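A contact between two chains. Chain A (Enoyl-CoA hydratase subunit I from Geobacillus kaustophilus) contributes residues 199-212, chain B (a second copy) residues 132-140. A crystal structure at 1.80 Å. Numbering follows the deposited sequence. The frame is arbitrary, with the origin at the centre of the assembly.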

ATOM      1  N   GLU A 199       2.613  -2.038  20.960  1.00  7.60           N
ATOM      2  CA  GLU A 199       1.412  -1.657  21.708  1.00  7.70           C
ATOM      3  C   GLU A 199       0.146  -1.796  20.867  1.00  7.67           C
ATOM      4  O   GLU A 199      -0.968  -1.659  21.376  1.00  5.53           O
ATOM      5  CB  GLU A 199       1.530  -0.218  22.216  1.00 12.86           C
ATOM      6  CG  GLU A 199       2.573  -0.031  23.301  1.00 17.99           C
ATOM      7  CD  GLU A 199       2.257  -0.826  24.552  1.00 24.60           C
ATOM      8  OE1 GLU A 199       1.234  -0.526  25.208  1.00 26.27           O
ATOM      9  OE2 GLU A 199       3.029  -1.755  24.878  1.00 28.20           O
ATOM     10  N   GLN A 200       0.323  -2.059  19.577  1.00  5.26           N
ATOM     11  CA  GLN A 200      -0.801  -2.229  18.662  1.00  6.30           C
ATOM     12  C   GLN A 200      -1.301  -3.671  18.778  1.00  5.31           C
ATOM     13  O   GLN A 200      -0.640  -4.507  19.394  1.00  6.91           O
ATOM     14  CB  GLN A 200      -0.349  -1.944  17.226  1.00  5.84           C
ATOM     15  CG  GLN A 200       0.032  -0.488  16.969  1.00  7.89           C
ATOM     16  CD  GLN A 200      -1.144   0.456  17.151  1.00  7.30           C
ATOM     17  OE1 GLN A 200      -1.589   0.704  18.271  1.00  8.78           O
ATOM     18  NE2 GLN A 200      -1.658   0.979  16.043  1.00  6.81           N
ATOM     19  N   PRO A 201      -2.475  -3.976  18.199  1.00  5.70           N
ATOM     20  CA  PRO A 201      -3.036  -5.335  18.255  1.00  7.25           C
ATOM     21  C   PRO A 201      -2.159  -6.288  17.445  1.00  4.29           C
ATOM     22  O   PRO A 201      -2.049  -6.144  16.235  1.00  6.56           O
ATOM     23  CB  PRO A 201      -4.420  -5.175  17.616  1.00  6.84           C
ATOM     24  CG  PRO A 201      -4.713  -3.702  17.727  1.00  8.43           C
ATOM     25  CD  PRO A 201      -3.379  -3.071  17.471  1.00  7.33           C
ATOM     26  N   PRO A 202      -1.531  -7.281  18.101  1.00  4.61           N
ATOM     27  CA  PRO A 202      -0.668  -8.227  17.381  1.00  4.30           C
ATOM     28  C   PRO A 202      -1.337  -8.923  16.190  1.00  6.35           C
ATOM     29  O   PRO A 202      -0.728  -9.066  15.124  1.00  6.48           O
ATOM     30  CB  PRO A 202      -0.253  -9.213  18.474  1.00  6.17           C
ATOM     31  CG  PRO A 202      -0.240  -8.355  19.713  1.00  6.72           C
ATOM     32  CD  PRO A 202      -1.527  -7.560  19.547  1.00  2.82           C
ATOM     33  N   LEU A 203      -2.583  -9.355  16.369  1.00  4.86           N
ATOM     34  CA  LEU A 203      -3.307 -10.036  15.296  1.00  5.90           C
ATOM     35  C   LEU A 203      -3.595  -9.072  14.149  1.00  5.45           C
ATOM     36  O   LEU A 203      -3.539  -9.452  12.977  1.00  3.52           O
ATOM     37  CB  LEU A 203      -4.615 -10.632  15.827  1.00  5.30           C
ATOM     38  CG  LEU A 203      -4.451 -11.814  16.786  1.00  7.32           C
ATOM     39  CD1 LEU A 203      -5.730 -12.010  17.589  1.00  9.28           C
ATOM     40  CD2 LEU A 203      -4.096 -13.072  16.001  1.00  9.48           C
ATOM     41  N   ALA A 204      -3.898  -7.823  14.487  1.00  5.44           N
ATOM     42  CA  ALA A 204      -4.168  -6.825  13.461  1.00  5.78           C
ATOM     43  C   ALA A 204      -2.897  -6.556  12.653  1.00  5.28           C
ATOM     44  O   ALA A 204      -2.944  -6.517  11.425  1.00  4.85           O
ATOM     45  CB  ALA A 204      -4.690  -5.530  14.095  1.00  5.51           C
ATOM     46  N   LEU A 205      -1.756  -6.379  13.322  1.00  4.54           N
ATOM     47  CA  LEU A 205      -0.517  -6.125  12.584  1.00  4.50           C
ATOM     48  C   LEU A 205      -0.155  -7.321  11.697  1.00  5.11           C
ATOM     49  O   LEU A 205       0.289  -7.159  10.560  1.00  4.80           O
ATOM     50  CB  LEU A 205       0.648  -5.835  13.538  1.00  4.50           C
ATOM     51  CG  LEU A 205       0.556  -4.610  14.451  1.00  4.76           C
ATOM     52  CD1 LEU A 205       1.957  -4.250  14.946  1.00  4.52           C
ATOM     53  CD2 LEU A 205      -0.050  -3.434  13.706  1.00  4.93           C
ATOM     54  N   ARG A 206      -0.365  -8.520  12.228  1.00  3.78           N
ATOM     55  CA  ARG A 206      -0.068  -9.763  11.526  1.00  5.96           C
ATOM     56  C   ARG A 206      -0.917  -9.933  10.266  1.00  7.48           C
ATOM     57  O   ARG A 206      -0.388 -10.194   9.183  1.00  4.29           O
ATOM     58  CB  ARG A 206      -0.309 -10.942  12.473  1.00  6.32           C
ATOM     59  CG  ARG A 206      -0.060 -12.340  11.908  1.00  7.47           C
ATOM     60  CD  ARG A 206      -0.635 -13.354  12.897  1.00  9.19           C
ATOM     61  NE  ARG A 206      -0.436 -14.759  12.546  1.00  7.23           N
ATOM     62  CZ  ARG A 206       0.678 -15.444  12.783  1.00  8.77           C
ATOM     63  NH1 ARG A 206       1.715 -14.854  13.366  1.00  7.66           N
ATOM     64  NH2 ARG A 206       0.739 -16.738  12.482  1.00  8.91           N
ATOM     65  N   LEU A 207      -2.228  -9.780  10.410  1.00  5.86           N
ATOM     66  CA  LEU A 207      -3.133  -9.940   9.276  1.00  5.93           C
ATOM     67  C   LEU A 207      -3.054  -8.795   8.269  1.00  5.51           C
ATOM     68  O   LEU A 207      -3.325  -8.987   7.083  1.00  3.90           O
ATOM     69  CB  LEU A 207      -4.569 -10.144   9.773  1.00  5.67           C
ATOM     70  CG  LEU A 207      -4.899 -11.611  10.108  1.00  8.61           C
ATOM     71  CD1 LEU A 207      -3.848 -12.187  11.054  1.00  8.18           C
ATOM     72  CD2 LEU A 207      -6.290 -11.710  10.721  1.00  7.42           C
ATOM     73  N   ILE A 208      -2.690  -7.603   8.735  1.00  3.78           N
ATOM     74  CA  ILE A 208      -2.540  -6.468   7.828  1.00  6.27           C
ATOM     75  C   ILE A 208      -1.323  -6.754   6.953  1.00  6.18           C
ATOM     76  O   ILE A 208      -1.342  -6.539   5.737  1.00  3.65           O
ATOM     77  CB  ILE A 208      -2.305  -5.135   8.595  1.00  6.67           C
ATOM     78  CG1 ILE A 208      -3.640  -4.578   9.097  1.00 10.65           C
ATOM     79  CG2 ILE A 208      -1.593  -4.132   7.687  1.00  4.96           C
ATOM     80  CD1 ILE A 208      -4.710  -4.220   8.030  1.00 13.93           C
ATOM     81  N   LYS A 209      -0.260  -7.236   7.590  1.00  6.21           N
ATOM     82  CA  LYS A 209       0.966  -7.560   6.880  1.00  5.59           C
ATOM     83  C   LYS A 209       0.692  -8.627   5.818  1.00  6.04           C
ATOM     84  O   LYS A 209       1.189  -8.527   4.695  1.00  5.48           O
ATOM     85  CB  LYS A 209       2.034  -8.045   7.868  1.00  6.35           C
ATOM     86  CG  LYS A 209       3.311  -8.534   7.205  1.00  8.82           C
ATOM     87  CD  LYS A 209       4.394  -8.841   8.235  1.00  5.45           C
ATOM     88  CE  LYS A 209       5.554  -9.574   7.583  1.00  9.14           C
ATOM     89  NZ  LYS A 209       6.699  -9.770   8.521  1.00  6.33           N
ATOM     90  N   GLU A 210      -0.094  -9.644   6.167  1.00  4.34           N
ATOM     91  CA  GLU A 210      -0.414 -10.699   5.208  1.00  6.10           C
ATOM     92  C   GLU A 210      -1.147 -10.114   4.009  1.00  4.61           C
ATOM     93  O   GLU A 210      -0.863 -10.466   2.864  1.00  6.18           O
ATOM     94  CB  GLU A 210      -1.308 -11.772   5.831  1.00  7.71           C
ATOM     95  CG  GLU A 210      -0.691 -12.557   6.959  1.00 12.01           C
ATOM     96  CD  GLU A 210      -1.586 -13.706   7.385  1.00 18.01           C
ATOM     97  OE1 GLU A 210      -2.818 -13.503   7.436  1.00 17.20           O
ATOM     98  OE2 GLU A 210      -1.061 -14.803   7.670  1.00 20.55           O
ATOM     99  N   ALA A 211      -2.100  -9.229   4.281  1.00  6.32           N
ATOM    100  CA  ALA A 211      -2.874  -8.601   3.216  1.00  6.05           C
ATOM    101  C   ALA A 211      -1.962  -7.772   2.315  1.00  7.15           C
ATOM    102  O   ALA A 211      -2.082  -7.813   1.093  1.00  5.63           O
ATOM    103  CB  ALA A 211      -3.972  -7.723   3.811  1.00  6.34           C
ATOM    104  N   VAL A 212      -1.046  -7.020   2.921  1.00  5.43           N
ATOM    105  CA  VAL A 212      -0.126  -6.200   2.147  1.00  6.04           C
ATOM    106  C   VAL A 212       0.772  -7.073   1.274  1.00  8.09           C
ATOM    107  O   VAL A 212       1.097  -6.704   0.146  1.00  8.57           O
ATOM    108  CB  VAL A 212       0.743  -5.312   3.070  1.00  2.66           C
ATOM    109  CG1 VAL A 212       1.848  -4.637   2.267  1.00  5.71           C
ATOM    110  CG2 VAL A 212      -0.132  -4.263   3.733  1.00  3.70           C
TER
ATOM    111  N   GLU B 132      -8.466   1.990  11.643  1.00  7.06           N
ATOM    112  CA  GLU B 132      -9.025   0.685  11.999  1.00 11.01           C
ATOM    113  C   GLU B 132      -8.136  -0.130  12.928  1.00  9.00           C
ATOM    114  O   GLU B 132      -8.628  -0.791  13.844  1.00  7.09           O
ATOM    115  CB  GLU B 132      -9.320  -0.154  10.747  1.00  9.98           C
ATOM    116  CG  GLU B 132     -10.511   0.318   9.936  1.00 13.46           C
ATOM    117  CD  GLU B 132     -10.109   1.180   8.756  1.00 13.80           C
ATOM    118  OE1 GLU B 132      -9.147   1.962   8.893  1.00 10.15           O
ATOM    119  OE2 GLU B 132     -10.761   1.082   7.695  1.00 20.70           O
ATOM    120  N   VAL B 133      -6.828  -0.092  12.691  1.00  8.02           N
ATOM    121  CA  VAL B 133      -5.895  -0.857  13.511  1.00  8.54           C
ATOM    122  C   VAL B 133      -5.982  -0.510  14.997  1.00  7.98           C
ATOM    123  O   VAL B 133      -5.786  -1.377  15.855  1.00  8.01           O
ATOM    124  CB  VAL B 133      -4.434  -0.667  13.021  1.00  6.59           C
ATOM    125  CG1 VAL B 133      -4.016   0.794  13.145  1.00  8.20           C
ATOM    126  CG2 VAL B 133      -3.498  -1.561  13.818  1.00  8.25           C
ATOM    127  N   ASN B 134      -6.283   0.746  15.311  1.00  7.53           N
ATOM    128  CA  ASN B 134      -6.367   1.151  16.708  1.00  9.08           C
ATOM    129  C   ASN B 134      -7.600   0.602  17.414  1.00  9.76           C
ATOM    130  O   ASN B 134      -7.712   0.685  18.640  1.00 12.41           O
ATOM    131  CB  ASN B 134      -6.314   2.677  16.829  1.00  9.96           C
ATOM    132  CG  ASN B 134      -4.995   3.243  16.344  1.00 10.65           C
ATOM    133  OD1 ASN B 134      -3.935   2.672  16.601  1.00 11.06           O
ATOM    134  ND2 ASN B 134      -5.049   4.369  15.648  1.00 11.72           N
ATOM    135  N   LEU B 135      -8.518   0.030  16.643  1.00  8.42           N
ATOM    136  CA  LEU B 135      -9.728  -0.549  17.208  1.00  8.64           C
ATOM    137  C   LEU B 135      -9.565  -2.060  17.298  1.00  7.85           C
ATOM    138  O   LEU B 135     -10.482  -2.769  17.709  1.00  8.47           O
ATOM    139  CB  LEU B 135     -10.942  -0.222  16.332  1.00 11.79           C
ATOM    140  CG  LEU B 135     -11.305   1.251  16.144  1.00 12.34           C
ATOM    141  CD1 LEU B 135     -12.538   1.353  15.258  1.00 15.50           C
ATOM    142  CD2 LEU B 135     -11.562   1.904  17.495  1.00 13.53           C
ATOM    143  N   GLY B 136      -8.392  -2.551  16.908  1.00  6.34           N
ATOM    144  CA  GLY B 136      -8.149  -3.983  16.949  1.00  6.25           C
ATOM    145  C   GLY B 136      -8.509  -4.692  15.650  1.00  7.23           C
ATOM    146  O   GLY B 136      -8.417  -5.918  15.564  1.00  9.77           O
ATOM    147  N   VAL B 137      -8.919  -3.935  14.635  1.00  5.91           N
ATOM    148  CA  VAL B 137      -9.277  -4.537  13.353  1.00  7.53           C
ATOM    149  C   VAL B 137      -8.392  -4.031  12.206  1.00  8.52           C
ATOM    150  O   VAL B 137      -7.230  -3.687  12.431  1.00  7.93           O
ATOM    151  CB  VAL B 137     -10.780  -4.313  13.029  1.00  8.45           C
ATOM    152  CG1 VAL B 137     -11.641  -5.077  14.032  1.00  8.91           C
ATOM    153  CG2 VAL B 137     -11.121  -2.834  13.072  1.00 10.60           C
ATOM    154  N   MET B 138      -8.930  -3.994  10.990  1.00  6.57           N
ATOM    155  CA  MET B 138      -8.162  -3.551   9.824  1.00  5.30           C
ATOM    156  C   MET B 138      -9.067  -3.070   8.690  1.00  4.34           C
ATOM    157  O   MET B 138     -10.289  -3.194   8.766  1.00  5.08           O
ATOM    158  CB  MET B 138      -7.306  -4.715   9.307  1.00  4.37           C
ATOM    159  CG  MET B 138      -8.110  -5.888   8.743  1.00  5.87           C
ATOM    160  SD  MET B 138      -7.093  -7.304   8.226  1.00  7.36           S
ATOM    161  CE  MET B 138      -6.623  -6.810   6.554  1.00  7.48           C
ATOM    162  N   PRO B 139      -8.474  -2.491   7.633  1.00  5.97           N
ATOM    163  CA  PRO B 139      -9.304  -2.031   6.515  1.00  6.43           C
ATOM    164  C   PRO B 139      -9.824  -3.288   5.814  1.00  7.23           C
ATOM    165  O   PRO B 139      -9.080  -4.250   5.638  1.00  7.41           O
ATOM    166  CB  PRO B 139      -8.317  -1.254   5.650  1.00  7.97           C
ATOM    167  CG  PRO B 139      -7.350  -0.700   6.670  1.00  7.51           C
ATOM    168  CD  PRO B 139      -7.125  -1.901   7.561  1.00  4.78           C
ATOM    169  N   GLY B 140     -11.091  -3.288   5.417  1.00  6.46           N
ATOM    170  CA  GLY B 140     -11.635  -4.465   4.764  1.00  7.74           C
ATOM    171  C   GLY B 140     -12.247  -4.201   3.405  1.00  7.03           C
ATOM    172  O   GLY B 140     -12.797  -5.113   2.788  1.00  6.86           O
TER

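A single hydrogen bond joins these two stretches, and it lies at one end of an otherwise apolar contact. Gln A200 NE2 donates to Asn B134 OD1 at 2.9 Å, with an N-H...acceptor angle of 168°, so the bond is short and nearly linear. The CA-to-CB bond of Asn B134 points away from chain A, yet with chi1 at -64° (m) its amide comes back within reach of the glutamine, whose own chi1 and chi2 are both m.

Beyond this bond, the contact follows the helix that begins at Pro A202. Pro A201 occupies the N-cap position, and its ring packs against the turn of chain B: CG lies 3.2 Å from Val B133 O and 3.5 Å from Gly B136 CA. That glycine has phi/psi of 91/4, where a CB would be jammed against the carbonyl oxygen of the preceding residue; its backbone conformation alone therefore calls for glycine.

Val B133, buried and directed toward the helix, presents CG2 to three side chains: Pro A201 CD at 4.0 Å, Leu A205 CD2 at 3.9 Å and Ala A204 CB at 4.2 Å. The small Ala A204 lets the backbones approach closely: Ala A204 CB sits 3.6 Å from Val B137 O, and Ala A204 CA lies 5.6 Å from Val B137 CA.

Farther along, Met B138 loses 79 Å² to the helix, the largest share of any residue here. With chi2 at -176° (t), the Met B138 side chain runs across the helix and places SD 4.1 Å from Leu A207 CB; chi3 at -85° (m) then turns CE along the helix, to 3.9 Å from Ala A211 CB. Ile A208 starts sideways but brings CD1 to 3.4 Å from Pro B139 CD; its 2.9 Å approach from CD1 to Met B138 CB is too close to be read as favourable packing. Altogether 453 Å² is buried, counting both sides.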